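Long-range contact in glycosyl hydrolase family 2, TIM barrel domain protein (PDB 6DXU), which probably hydrolyses terminal beta-glucuronide linkages, as a gut bacterial beta-glucuronidase of glycoside hydrolase family 2: residues D[733-738]-D[753-758]. Sequence-based numbering, arbitrary orientation.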
ATOM      1  N   GLU D 733     -18.713  61.872  -9.673  1.00 35.19           N
ATOM      2  CA  GLU D 733     -17.773  61.943  -8.563  1.00 34.73           C
ATOM      3  C   GLU D 733     -16.494  62.641  -9.006  1.00 33.47           C
ATOM      4  O   GLU D 733     -15.999  62.416 -10.111  1.00 32.22           O
ATOM      5  CB  GLU D 733     -17.458  60.540  -8.036  1.00 34.13           C
ATOM      6  CG  GLU D 733     -18.676  59.743  -7.527  1.00 31.66           C
ATOM      7  CD  GLU D 733     -19.238  58.803  -8.588  1.00 37.47           C
ATOM      8  OE1 GLU D 733     -19.170  59.159  -9.782  1.00 39.32           O
ATOM      9  OE2 GLU D 733     -19.708  57.694  -8.237  1.00 31.79           O
ATOM     10  N   ALA D 734     -15.980  63.520  -8.142  1.00 36.59           N
ATOM     11  CA  ALA D 734     -14.806  64.315  -8.476  1.00 38.97           C
ATOM     12  C   ALA D 734     -13.720  64.224  -7.413  1.00 34.83           C
ATOM     13  O   ALA D 734     -12.540  64.409  -7.722  1.00 31.50           O
ATOM     14  CB  ALA D 734     -15.191  65.782  -8.684  1.00 32.33           C
ATOM     15  N   ALA D 735     -14.099  63.974  -6.161  1.00 32.41           N
ATOM     16  CA  ALA D 735     -13.124  63.992  -5.080  1.00 32.42           C
ATOM     17  C   ALA D 735     -13.646  63.198  -3.895  1.00 32.60           C
ATOM     18  O   ALA D 735     -14.852  62.985  -3.739  1.00 31.33           O
ATOM     19  CB  ALA D 735     -12.797  65.428  -4.644  1.00 32.33           C
ATOM     20  N   CYS D 736     -12.711  62.799  -3.040  1.00 30.20           N
ATOM     21  CA  CYS D 736     -13.000  62.156  -1.768  1.00 29.92           C
ATOM     22  C   CYS D 736     -12.732  63.143  -0.648  1.00 29.93           C
ATOM     23  O   CYS D 736     -11.617  63.661  -0.528  1.00 34.72           O
ATOM     24  CB  CYS D 736     -12.143  60.907  -1.575  1.00 34.76           C
ATOM     25  SG  CYS D 736     -12.594  59.577  -2.663  1.00 44.59           S
ATOM     26  N   GLN D 737     -13.743  63.406   0.160  1.00 26.60           N
ATOM     27  CA  GLN D 737     -13.598  64.243   1.336  1.00 26.77           C
ATOM     28  C   GLN D 737     -13.516  63.324   2.547  1.00 33.56           C
ATOM     29  O   GLN D 737     -14.400  62.486   2.755  1.00 33.78           O
ATOM     30  CB  GLN D 737     -14.752  65.245   1.407  1.00 35.10           C
ATOM     31  CG  GLN D 737     -14.992  65.931   2.720  1.00 38.40           C
ATOM     32  CD  GLN D 737     -16.225  66.835   2.647  1.00 52.19           C
ATOM     33  OE1 GLN D 737     -16.651  67.238   1.556  1.00 47.62           O
ATOM     34  NE2 GLN D 737     -16.793  67.165   3.804  1.00 60.53           N
ATOM     35  N   VAL D 738     -12.426  63.434   3.302  1.00 29.77           N
ATOM     36  CA  VAL D 738     -12.093  62.491   4.363  1.00 26.39           C
ATOM     37  C   VAL D 738     -12.034  63.252   5.667  1.00 31.18           C
ATOM     38  O   VAL D 738     -11.370  64.292   5.753  1.00 35.68           O
ATOM     39  CB  VAL D 738     -10.753  61.780   4.094  1.00 28.11           C
ATOM     40  CG1 VAL D 738     -10.506  60.671   5.129  1.00 23.55           C
ATOM     41  CG2 VAL D 738     -10.726  61.227   2.683  1.00 29.57           C
ATOM     42  N   GLN D 753     -16.541  60.903   2.024  1.00 26.81           N
ATOM     43  CA  GLN D 753     -17.718  61.330   1.277  1.00 28.98           C
ATOM     44  C   GLN D 753     -17.294  61.686  -0.140  1.00 27.66           C
ATOM     45  O   GLN D 753     -16.455  62.572  -0.341  1.00 28.09           O
ATOM     46  CB  GLN D 753     -18.411  62.521   1.954  1.00 30.90           C
ATOM     47  CG  GLN D 753     -19.599  63.064   1.174  1.00 33.11           C
ATOM     48  CD  GLN D 753     -20.762  62.084   1.102  1.00 31.02           C
ATOM     49  OE1 GLN D 753     -21.314  61.701   2.129  1.00 41.00           O
ATOM     50  NE2 GLN D 753     -21.151  61.697  -0.109  1.00 29.68           N
ATOM     51  N   LEU D 754     -17.881  61.014  -1.118  1.00 23.46           N
ATOM     52  CA  LEU D 754     -17.647  61.366  -2.511  1.00 26.24           C
ATOM     53  C   LEU D 754     -18.466  62.606  -2.868  1.00 31.29           C
ATOM     54  O   LEU D 754     -19.663  62.681  -2.577  1.00 28.06           O
ATOM     55  CB  LEU D 754     -18.016  60.199  -3.423  1.00 26.77           C
ATOM     56  CG  LEU D 754     -17.113  58.975  -3.286  1.00 26.29           C
ATOM     57  CD1 LEU D 754     -17.811  57.709  -3.780  1.00 30.17           C
ATOM     58  CD2 LEU D 754     -15.839  59.198  -4.082  1.00 30.58           C
ATOM     59  N   ILE D 755     -17.820  63.575  -3.508  1.00 30.68           N
ATOM     60  CA  ILE D 755     -18.452  64.840  -3.863  1.00 29.36           C
ATOM     61  C   ILE D 755     -18.161  65.118  -5.327  1.00 30.93           C
ATOM     62  O   ILE D 755     -17.219  64.574  -5.906  1.00 31.18           O
ATOM     63  CB  ILE D 755     -17.945  65.997  -2.992  1.00 27.68           C
ATOM     64  CG1 ILE D 755     -16.429  66.152  -3.169  1.00 31.29           C
ATOM     65  CG2 ILE D 755     -18.334  65.787  -1.530  1.00 30.77           C
ATOM     66  CD1 ILE D 755     -15.830  67.322  -2.412  1.00 32.72           C
ATOM     67  N   ASP D 756     -18.991  65.963  -5.933  1.00 32.36           N
ATOM     68  CA  ASP D 756     -18.775  66.305  -7.330  1.00 33.22           C
ATOM     69  C   ASP D 756     -17.888  67.546  -7.408  1.00 34.66           C
ATOM     70  O   ASP D 756     -17.426  68.067  -6.391  1.00 29.41           O
ATOM     71  CB  ASP D 756     -20.108  66.491  -8.056  1.00 34.43           C
ATOM     72  CG  ASP D 756     -20.881  67.737  -7.605  1.00 33.30           C
ATOM     73  OD1 ASP D 756     -20.362  68.573  -6.825  1.00 31.29           O
ATOM     74  OD2 ASP D 756     -22.044  67.859  -8.039  1.00 35.91           O
ATOM     75  N   LYS D 757     -17.659  68.035  -8.632  1.00 38.94           N
ATOM     76  CA  LYS D 757     -16.758  69.170  -8.842  1.00 39.77           C
ATOM     77  C   LYS D 757     -17.226  70.442  -8.139  1.00 44.07           C
ATOM     78  O   LYS D 757     -16.409  71.339  -7.899  1.00 43.44           O
ATOM     79  CB  LYS D 757     -16.597  69.434 -10.340  1.00 41.09           C
ATOM     80  CG  LYS D 757     -17.862  69.931 -11.013  1.00 44.66           C
ATOM     81  CD  LYS D 757     -17.759  69.825 -12.525  1.00 49.42           C
ATOM     82  CE  LYS D 757     -19.002  70.389 -13.206  1.00 54.53           C
ATOM     83  NZ  LYS D 757     -18.948  70.253 -14.694  1.00 61.13           N
ATOM     84  N   ASN D 758     -18.504  70.532  -7.769  1.00 34.83           N
ATOM     85  CA  ASN D 758     -19.028  71.694  -7.070  1.00 36.79           C
ATOM     86  C   ASN D 758     -19.141  71.461  -5.573  1.00 37.25           C
ATOM     87  O   ASN D 758     -19.687  72.310  -4.861  1.00 35.32           O
ATOM     88  CB  ASN D 758     -20.385  72.088  -7.661  1.00 39.84           C
ATOM     89  CG  ASN D 758     -20.278  72.506  -9.121  1.00 48.13           C
ATOM     90  OD1 ASN D 758     -21.019  72.024  -9.980  1.00 51.57           O
ATOM     91  ND2 ASN D 758     -19.331  73.391  -9.409  1.00 52.21           N
TER
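The carbonyl oxygen of I755 is gripped by two successive backbone amides. A734 N reaches I755 O at 2.8 Å, in the carbonyl plane, and A735 N reaches the same oxygen at 3.2 Å, tilted from that plane. Two residues thus face one, a classic beta bulge at the open end of the antiparallel hairpin 735-744/747-755, in C-terminal domain 5 of this family 2 glycoside hydrolase. Strand 735-744 is outermost in its sheet within the chain; 747-755 also pairs with 798-804. A734 has a helix-like psi of -28°, which lets both amides turn to one acceptor; its small methyl fits close to the backbone, CB to K757 N 3.3 Å.

Further in, I755 N bonds A735 O at 3.0 Å, and Q737 and Q753 pair reciprocally, with Q737 N to Q753 O at 2.9 Å and nearly straight (170°).

On one face, C736 SG touches L754 CD2 at 3.6 Å, an apolar contact suited to leucine and weakly polar sulfur, while E733 CG lies loosely across L754 CB at 4.2 Å and E733 OE2 hydrogen-bonds S765 OG. On the other, the methyl of A735 meets I755 CG1, and extended Q737, with CG anti to its backbone N (chi1 163°), crosses the isoleucine at about a right angle, Q737 OE1 touching I755 CG2 at 3.8 Å. Q753 bends at chi2, turning its amide to donate to L754 O.

D756 closes an Asx turn with N758 N and also accepts from I760 N. Main-chain bonds thus set the register, one carbonyl satisfying two amides at the bulge, while apolar contacts fill in on each face.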